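Local atomic coordinates of Cas13d (uncultured Ruminococcus sp, PDB entry 6IV9), a protein that binds CRISPR RNA as a type VI CRISPR effector and, through two HEPN domains, matures that RNA and cleaves target RNA. Residues A[288-293]-A[300-305]; A[764-769]-A[775-780]; A[823-828]-A[858-863]. The protein carries 2 engineered substitutions. All coordinates share one frame; numbering follows the deposited sequence.

Contact 1 of 3, residues A[288-293]-A[300-305]. Engineered in segment 288-293: Ala288 (natural residue Arg).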
# COMPACT_ATOMS: atom_id res chain seq x y z
N ALA A 288 1.91 -4.13 16.01
CA ALA A 288 3.27 -4.65 15.79
C ALA A 288 3.48 -5.90 16.64
O ALA A 288 4.05 -6.83 16.16
CB ALA A 288 4.28 -3.59 16.11
N GLN A 289 2.94 -5.91 17.85
CA GLN A 289 3.08 -7.06 18.78
C GLN A 289 2.25 -8.26 18.32
O GLN A 289 2.43 -9.32 18.87
CB GLN A 289 2.72 -6.63 20.20
CG GLN A 289 3.72 -5.68 20.81
CD GLN A 289 3.17 -5.03 22.05
OE1 GLN A 289 2.46 -5.64 22.82
NE2 GLN A 289 3.48 -3.77 22.24
N CYS A 290 1.32 -8.05 17.41
CA CYS A 290 0.46 -9.14 16.90
C CYS A 290 1.01 -9.76 15.62
O CYS A 290 0.61 -10.85 15.34
CB CYS A 290 -0.92 -8.61 16.59
SG CYS A 290 -1.83 -8.15 18.08
N VAL A 291 1.83 -9.03 14.87
CA VAL A 291 2.34 -9.58 13.59
C VAL A 291 3.83 -9.91 13.67
O VAL A 291 4.34 -10.42 12.70
CB VAL A 291 2.02 -8.63 12.43
CG1 VAL A 291 0.53 -8.55 12.19
CG2 VAL A 291 2.58 -7.26 12.69
N PHE A 292 4.48 -9.59 14.78
CA PHE A 292 5.91 -9.91 15.00
C PHE A 292 6.08 -10.55 16.38
O PHE A 292 5.32 -10.26 17.26
CB PHE A 292 6.79 -8.67 14.82
CG PHE A 292 6.92 -8.25 13.38
CD1 PHE A 292 7.64 -9.02 12.49
CD2 PHE A 292 6.29 -7.12 12.92
CE1 PHE A 292 7.75 -8.64 11.16
CE2 PHE A 292 6.39 -6.75 11.60
CZ PHE A 292 7.12 -7.51 10.73
N HIS A 293 7.08 -11.40 16.53
CA HIS A 293 7.27 -12.08 17.83
C HIS A 293 8.24 -11.29 18.71
O HIS A 293 9.08 -10.58 18.19
CB HIS A 293 7.64 -13.55 17.63
CG HIS A 293 6.59 -14.30 16.90
ND1 HIS A 293 6.10 -13.89 15.69
CD2 HIS A 293 5.90 -15.41 17.22
CE1 HIS A 293 5.18 -14.72 15.29
NE2 HIS A 293 5.04 -15.66 16.20
N ARG A 300 1.08 -11.51 20.34
CA ARG A 300 -0.29 -11.37 20.86
C ARG A 300 -1.28 -12.00 19.88
O ARG A 300 -1.02 -11.96 18.71
CB ARG A 300 -0.61 -9.92 21.18
CG ARG A 300 0.41 -9.28 22.11
CD ARG A 300 -0.15 -8.05 22.77
NE ARG A 300 -1.50 -8.35 23.19
CZ ARG A 300 -1.85 -8.65 24.43
NH1 ARG A 300 -0.95 -8.62 25.39
NH2 ARG A 300 -3.09 -8.98 24.70
N PHE A 301 -2.38 -12.52 20.40
CA PHE A 301 -3.41 -13.19 19.57
C PHE A 301 -4.67 -12.33 19.45
O PHE A 301 -5.63 -12.81 18.90
CB PHE A 301 -3.74 -14.54 20.21
CG PHE A 301 -2.65 -15.55 20.00
CD1 PHE A 301 -2.56 -16.26 18.82
CD2 PHE A 301 -1.68 -15.75 20.96
CE1 PHE A 301 -1.54 -17.16 18.61
CE2 PHE A 301 -0.66 -16.66 20.75
CZ PHE A 301 -0.60 -17.36 19.58
N ASP A 302 -4.61 -11.08 19.90
CA ASP A 302 -5.81 -10.22 19.96
C ASP A 302 -5.84 -9.13 18.89
O ASP A 302 -6.51 -8.15 19.12
CB ASP A 302 -6.06 -9.72 21.38
CG ASP A 302 -4.93 -8.92 21.99
OD1 ASP A 302 -3.86 -8.95 21.44
OD2 ASP A 302 -5.16 -8.30 23.00
N LEU A 303 -5.25 -9.37 17.73
CA LEU A 303 -5.19 -8.35 16.65
C LEU A 303 -6.61 -7.92 16.26
O LEU A 303 -6.83 -6.76 16.06
CB LEU A 303 -4.56 -9.02 15.43
CG LEU A 303 -3.87 -8.14 14.40
CD1 LEU A 303 -3.95 -8.73 13.02
CD2 LEU A 303 -4.31 -6.71 14.44
N TYR A 304 -7.52 -8.87 16.16
CA TYR A 304 -8.86 -8.54 15.65
C TYR A 304 -9.86 -8.19 16.75
O TYR A 304 -10.90 -7.73 16.40
CB TYR A 304 -9.34 -9.69 14.77
CG TYR A 304 -8.35 -10.02 13.68
CD1 TYR A 304 -8.17 -9.15 12.63
CD2 TYR A 304 -7.57 -11.14 13.74
CE1 TYR A 304 -7.25 -9.41 11.64
CE2 TYR A 304 -6.65 -11.43 12.75
CZ TYR A 304 -6.49 -10.56 11.69
OH TYR A 304 -5.60 -10.80 10.70
N SER A 305 -9.53 -8.42 18.01
CA SER A 305 -10.50 -8.15 19.09
C SER A 305 -10.07 -7.01 20.02
O SER A 305 -10.94 -6.41 20.59
CB SER A 305 -10.72 -9.40 19.88
OG SER A 305 -9.52 -9.80 20.49
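Arg300 N donates to Gln289 O at 3.0 Å, nearly straight at 172°. The carbonyl belongs to the last turn of helix 267-291, so the returning loop is tied to the helix by backbone. Beside this bond lies the tight part of the contact. Buried Cys290 presses CB against Leu303 CG at 3.7 Å. Cys290 SG sits 3.6 Å from Leu303 N and 3.8 Å from Arg300 CB. SG is anti to the carbonyl carbon (chi1 -69°), which turns it into the bend of 300-305.

The polar side is looser and partly exposed. The side chains of Gln289 and Arg300 lie alongside and point the same way. Gln289 OE1 comes 3.6 Å from Arg300 CD, with the amide plane turned 69° from the guanidinium. Arg300 grips Asp302 side-on in a salt bridge. Arg300 NE meets Asp302 OD1 on the syn side at 3.0 Å, and Arg300 NH2 meets Asp302 OD2 from above the carboxylate plane at 2.8 Å. Gln286 also bonds to Asp302 OD1. A leucine in place of Arg300 would probably leave the Asp302 carboxylate without its charge partner and freer to turn.

His293 N is bonded to Glu753 of helix 713-760. Segment 288-293 has the R-X4-H spacing of HEPN ribonucleases: His293 is its histidine, and engineered Ala288 replaces its arginine.

Contact 2 of 3, residues A[764-769]-A[775-780]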
# COMPACT_ATOMS: atom_id res chain seq x y z
N PRO A 764 8.56 -32.44 15.94
CA PRO A 764 9.16 -32.72 17.24
C PRO A 764 10.58 -32.17 17.33
O PRO A 764 10.95 -31.67 18.33
CB PRO A 764 9.22 -34.25 17.27
CG PRO A 764 8.08 -34.66 16.39
CD PRO A 764 8.14 -33.65 15.26
N GLU A 765 11.29 -32.17 16.21
CA GLU A 765 12.70 -31.72 16.14
C GLU A 765 12.85 -30.23 16.51
O GLU A 765 13.95 -29.84 16.84
CB GLU A 765 13.26 -32.01 14.75
CG GLU A 765 13.55 -33.47 14.51
CD GLU A 765 12.34 -34.31 14.15
OE1 GLU A 765 11.27 -33.76 13.99
OE2 GLU A 765 12.50 -35.53 14.03
N LEU A 766 11.78 -29.45 16.40
CA LEU A 766 11.80 -27.99 16.67
C LEU A 766 11.37 -27.74 18.11
O LEU A 766 11.40 -26.62 18.53
CB LEU A 766 10.76 -27.36 15.73
CG LEU A 766 11.25 -26.58 14.52
CD1 LEU A 766 12.59 -27.05 14.01
CD2 LEU A 766 10.22 -26.58 13.41
N ALA A 767 11.14 -28.80 18.87
CA ALA A 767 10.53 -28.66 20.20
C ALA A 767 11.31 -27.75 21.15
O ALA A 767 10.68 -26.93 21.78
CB ALA A 767 10.35 -30.03 20.79
N SER A 768 12.63 -27.84 21.21
CA SER A 768 13.34 -26.97 22.19
C SER A 768 13.95 -25.73 21.53
O SER A 768 14.62 -24.98 22.23
CB SER A 768 14.40 -27.76 22.88
OG SER A 768 15.41 -28.10 21.96
N LYS A 769 13.71 -25.52 20.24
CA LYS A 769 14.38 -24.42 19.49
C LYS A 769 13.75 -23.04 19.70
O LYS A 769 12.55 -22.95 19.79
CB LYS A 769 14.41 -24.78 18.00
CG LYS A 769 14.96 -26.15 17.69
CD LYS A 769 16.36 -26.33 18.19
CE LYS A 769 17.00 -27.62 17.74
NZ LYS A 769 18.46 -27.47 17.62
N TYR A 775 18.21 -18.13 12.94
CA TYR A 775 17.08 -17.93 12.00
C TYR A 775 17.02 -19.04 10.95
O TYR A 775 15.96 -19.28 10.42
CB TYR A 775 17.16 -16.54 11.38
CG TYR A 775 16.55 -15.46 12.22
CD1 TYR A 775 15.19 -15.21 12.20
CD2 TYR A 775 17.33 -14.68 13.05
CE1 TYR A 775 14.63 -14.21 12.97
CE2 TYR A 775 16.78 -13.68 13.83
CZ TYR A 775 15.43 -13.44 13.79
OH TYR A 775 14.89 -12.46 14.55
N ARG A 776 18.13 -19.72 10.70
CA ARG A 776 18.20 -20.77 9.66
C ARG A 776 17.57 -22.09 10.11
O ARG A 776 17.45 -22.96 9.28
CB ARG A 776 19.65 -21.05 9.26
CG ARG A 776 20.45 -19.83 8.86
CD ARG A 776 21.92 -20.17 8.74
NE ARG A 776 22.48 -20.60 10.00
CZ ARG A 776 23.44 -21.50 10.13
NH1 ARG A 776 24.10 -21.91 9.07
NH2 ARG A 776 23.73 -21.99 11.31
N ILE A 777 17.13 -22.19 11.35
CA ILE A 777 16.68 -23.49 11.92
C ILE A 777 15.49 -24.11 11.16
O ILE A 777 15.48 -25.32 11.04
CB ILE A 777 16.42 -23.37 13.43
CG1 ILE A 777 16.20 -24.73 14.10
CG2 ILE A 777 15.29 -22.42 13.72
CD1 ILE A 777 17.35 -25.67 13.98
N LEU A 778 14.52 -23.31 10.73
CA LEU A 778 13.37 -23.91 10.01
C LEU A 778 13.81 -24.53 8.69
O LEU A 778 13.51 -25.68 8.46
CB LEU A 778 12.38 -22.78 9.74
CG LEU A 778 10.90 -23.11 9.90
CD1 LEU A 778 10.07 -22.40 8.87
CD2 LEU A 778 10.61 -24.59 9.94
N SER A 779 14.53 -23.78 7.87
CA SER A 779 14.97 -24.34 6.57
C SER A 779 15.89 -25.54 6.80
O SER A 779 15.76 -26.51 6.10
CB SER A 779 15.67 -23.29 5.77
OG SER A 779 14.77 -22.30 5.38
N GLN A 780 16.80 -25.43 7.75
CA GLN A 780 17.77 -26.51 8.03
C GLN A 780 17.03 -27.76 8.48
O GLN A 780 17.25 -28.81 7.91
CB GLN A 780 18.65 -26.00 9.16
CG GLN A 780 19.95 -26.75 9.39
CD GLN A 780 20.63 -26.09 10.56
OE1 GLN A 780 21.34 -25.10 10.41
NE2 GLN A 780 20.38 -26.60 11.74
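Leu766 and Lys769 meet Ile777 and Leu778 through aliphatic carbons, and no ring or amide takes part across the contact. The flat group beside it is the guanidinium of Arg776. Gln780 OE1 lies 4.0 Å above one face of the Arg776 guanidinium, offset toward the rim. Arg776 NH2 forms a salt bridge with Asp774, and NH1 bonds to Ile811 O.

Segment 764-769 ends in a type I beta turn from Leu766 to Lys769, closed by Lys769 N to Leu766 O at 3.1 Å. The turn lies in the link between helix 713-760 and helix 777-788, probably within the second HEPN domain. It packs on the first turn of helix 777-788.

Leu766 reaches forward with both methyls. Leu766 CD2 meets Leu778 CD2 at 4.0 Å, the two side chains crossing obliquely, and Leu766 CD1 comes 4.3 Å from Ile777 CG1. Ile777 CG1 also lies 4.1 Å from Lys769 CG. It is anti to the backbone N of Ile777 (chi1 -170°), which carries it to the lysine. The Lys769 chain bends at chi2 (-59°) and crosses Ile777 at about a right angle. Helix 713-760 also borders the apolar group: Tyr759 touches Leu766 and Leu778, and Phe756 touches Ile777.

Contact 3 of 3, residues A[823-828]-A[858-863]. Engineered in segment 823-828: Ala823 (natural residue Arg).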
# COMPACT_ATOMS: atom_id res chain seq x y z
N ALA A 823 18.03 -9.76 9.72
CA ALA A 823 16.65 -9.60 10.22
C ALA A 823 16.51 -8.24 10.90
O ALA A 823 15.50 -7.60 10.70
CB ALA A 823 16.31 -10.72 11.16
N ASN A 824 17.49 -7.85 11.69
CA ASN A 824 17.46 -6.54 12.38
C ASN A 824 17.49 -5.40 11.37
O ASN A 824 16.76 -4.46 11.53
CB ASN A 824 18.59 -6.44 13.40
CG ASN A 824 18.40 -7.39 14.57
OD1 ASN A 824 17.30 -7.82 14.85
ND2 ASN A 824 19.48 -7.72 15.25
N CYS A 825 18.35 -5.50 10.36
CA CYS A 825 18.46 -4.44 9.34
C CYS A 825 17.14 -4.32 8.58
O CYS A 825 16.76 -3.23 8.27
CB CYS A 825 19.58 -4.76 8.37
SG CYS A 825 21.24 -4.56 9.07
N ILE A 826 16.52 -5.45 8.26
CA ILE A 826 15.22 -5.42 7.53
C ILE A 826 14.16 -4.74 8.39
O ILE A 826 13.54 -3.83 7.92
CB ILE A 826 14.83 -6.86 7.17
CG1 ILE A 826 15.77 -7.46 6.13
CG2 ILE A 826 13.37 -6.94 6.75
CD1 ILE A 826 15.70 -8.94 5.99
N ALA A 827 14.05 -5.15 9.64
CA ALA A 827 13.04 -4.59 10.56
C ALA A 827 13.26 -3.09 10.81
O ALA A 827 12.30 -2.43 11.05
CB ALA A 827 13.04 -5.36 11.85
N HIS A 828 14.50 -2.61 10.78
CA HIS A 828 14.77 -1.20 11.14
C HIS A 828 14.99 -0.30 9.92
O HIS A 828 15.41 0.82 10.13
CB HIS A 828 15.98 -1.14 12.06
CG HIS A 828 15.79 -1.96 13.27
ND1 HIS A 828 16.81 -2.39 14.04
CD2 HIS A 828 14.67 -2.43 13.85
CE1 HIS A 828 16.34 -3.10 15.04
NE2 HIS A 828 15.04 -3.14 14.94
N ARG A 858 27.03 -4.11 2.97
CA ARG A 858 27.98 -3.21 3.67
C ARG A 858 27.57 -3.07 5.13
O ARG A 858 28.43 -3.07 5.97
CB ARG A 858 28.05 -1.86 2.96
CG ARG A 858 28.75 -1.92 1.62
CD ARG A 858 30.23 -2.26 1.73
NE ARG A 858 30.90 -1.40 2.68
CZ ARG A 858 31.43 -0.23 2.38
NH1 ARG A 858 31.37 0.24 1.16
NH2 ARG A 858 32.02 0.47 3.32
N CYS A 859 26.28 -2.92 5.40
CA CYS A 859 25.80 -2.79 6.79
C CYS A 859 26.08 -4.08 7.56
O CYS A 859 26.44 -4.00 8.71
CB CYS A 859 24.30 -2.53 6.84
SG CYS A 859 23.77 -0.93 6.16
N ILE A 860 25.84 -5.22 6.95
CA ILE A 860 26.05 -6.53 7.65
C ILE A 860 27.53 -6.75 7.98
O ILE A 860 27.80 -7.25 9.04
CB ILE A 860 25.51 -7.70 6.81
CG1 ILE A 860 24.00 -7.59 6.56
CG2 ILE A 860 25.88 -9.02 7.42
CD1 ILE A 860 23.18 -8.01 7.72
N THR A 861 28.41 -6.41 7.05
CA THR A 861 29.86 -6.68 7.22
C THR A 861 30.58 -5.57 7.98
O THR A 861 31.74 -5.74 8.23
CB THR A 861 30.51 -6.93 5.87
OG1 THR A 861 30.34 -5.76 5.08
CG2 THR A 861 29.94 -8.14 5.18
N LYS A 862 29.92 -4.47 8.30
CA LYS A 862 30.59 -3.39 9.04
C LYS A 862 31.12 -3.95 10.36
O LYS A 862 30.38 -4.58 11.08
CB LYS A 862 29.60 -2.26 9.29
CG LYS A 862 30.20 -1.00 9.88
CD LYS A 862 29.19 -0.16 10.57
CE LYS A 862 29.79 1.10 11.15
NZ LYS A 862 31.12 1.38 10.57
N ARG A 863 32.40 -3.70 10.64
CA ARG A 863 33.05 -4.18 11.90
C ARG A 863 32.83 -3.13 13.00
O ARG A 863 33.44 -2.05 12.91
CB ARG A 863 34.54 -4.43 11.67
CG ARG A 863 34.97 -5.86 11.96
CD ARG A 863 34.81 -6.77 10.75
NE ARG A 863 35.65 -6.37 9.63
CZ ARG A 863 36.88 -6.81 9.42
NH1 ARG A 863 37.57 -7.35 10.41
NH2 ARG A 863 37.42 -6.71 8.22
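Cys825 lies inside the second R-X4-H signature of the protein and meets Cys859 and Ile860 on a neighbouring helix. The signature runs from engineered Ala823, which stands at the arginine position, to His828. It occupies the C-terminal end of helix 816-827, and His828 is the first residue to leave the helical conformation. The partner segment, 858-863, takes in the last turn of helix 848-861 and the loop that follows.

The two helices come together at Cys825 and Cys859, whose CA atoms are 7.9 Å apart. One sulfur makes the contact. Cys825 SG lies 4.3 Å from Cys859 CB and 4.2 Å from Ile860 CD1. With SG anti to the carbonyl carbon (chi1 -73°), the sulfur of Cys825 continues toward helix 848-861. Cys859 CB also points toward the other helix, but Cys825 SG and Cys859 SG are 5.3 Å apart and form no disulfide. Ile860 starts off to the side of the contact. Its CD1 methyl then turns in (chi2 -78°) and comes up to the cysteine sulfur.

Other faces of these helices have their own neighbours. Ile826 packs on Tyr745, Val746 and Ile749 of helix 713-760, and its carbonyl oxygen is bonded to Asn742. The ring of His828 has Asn824 O 3.1 Å above one face, offset toward the rim, and it stacks with Tyr206. On the other helix, Cys859 touches Tyr838 and Ile860 touches Ile873.

The contact is apolar and small, burying 96 Å² in all. No hydrogen bond or charge pair fixes the register of the two segments. Van der Waals contact with a single polarisable sulfur does the joining, so the contact has little directional preference.

How the contacts relate
From the N terminus, contact 1 comes first. It closes the short loop that follows helix 267-291. Contact 2 closes another short loop, between helix 713-760 and helix 777-788. Contact 3 spans a longer interval of 29 residues, largely helical, and joins helix 816-827 to helix 848-861. The three follow in series; none encloses or crosses another. Contacts 2 and 3 touch where Tyr775 CZ meets CB of engineered Ala823 at 3.9 Å. Contacts 1 and 3 do not touch, but their nearest atoms are about 6 Å apart. Contacts 1 and 3 each hold one R-X4-H segment; contact 2 holds none. Long helix 713-760 borders all three contacts and ties them together.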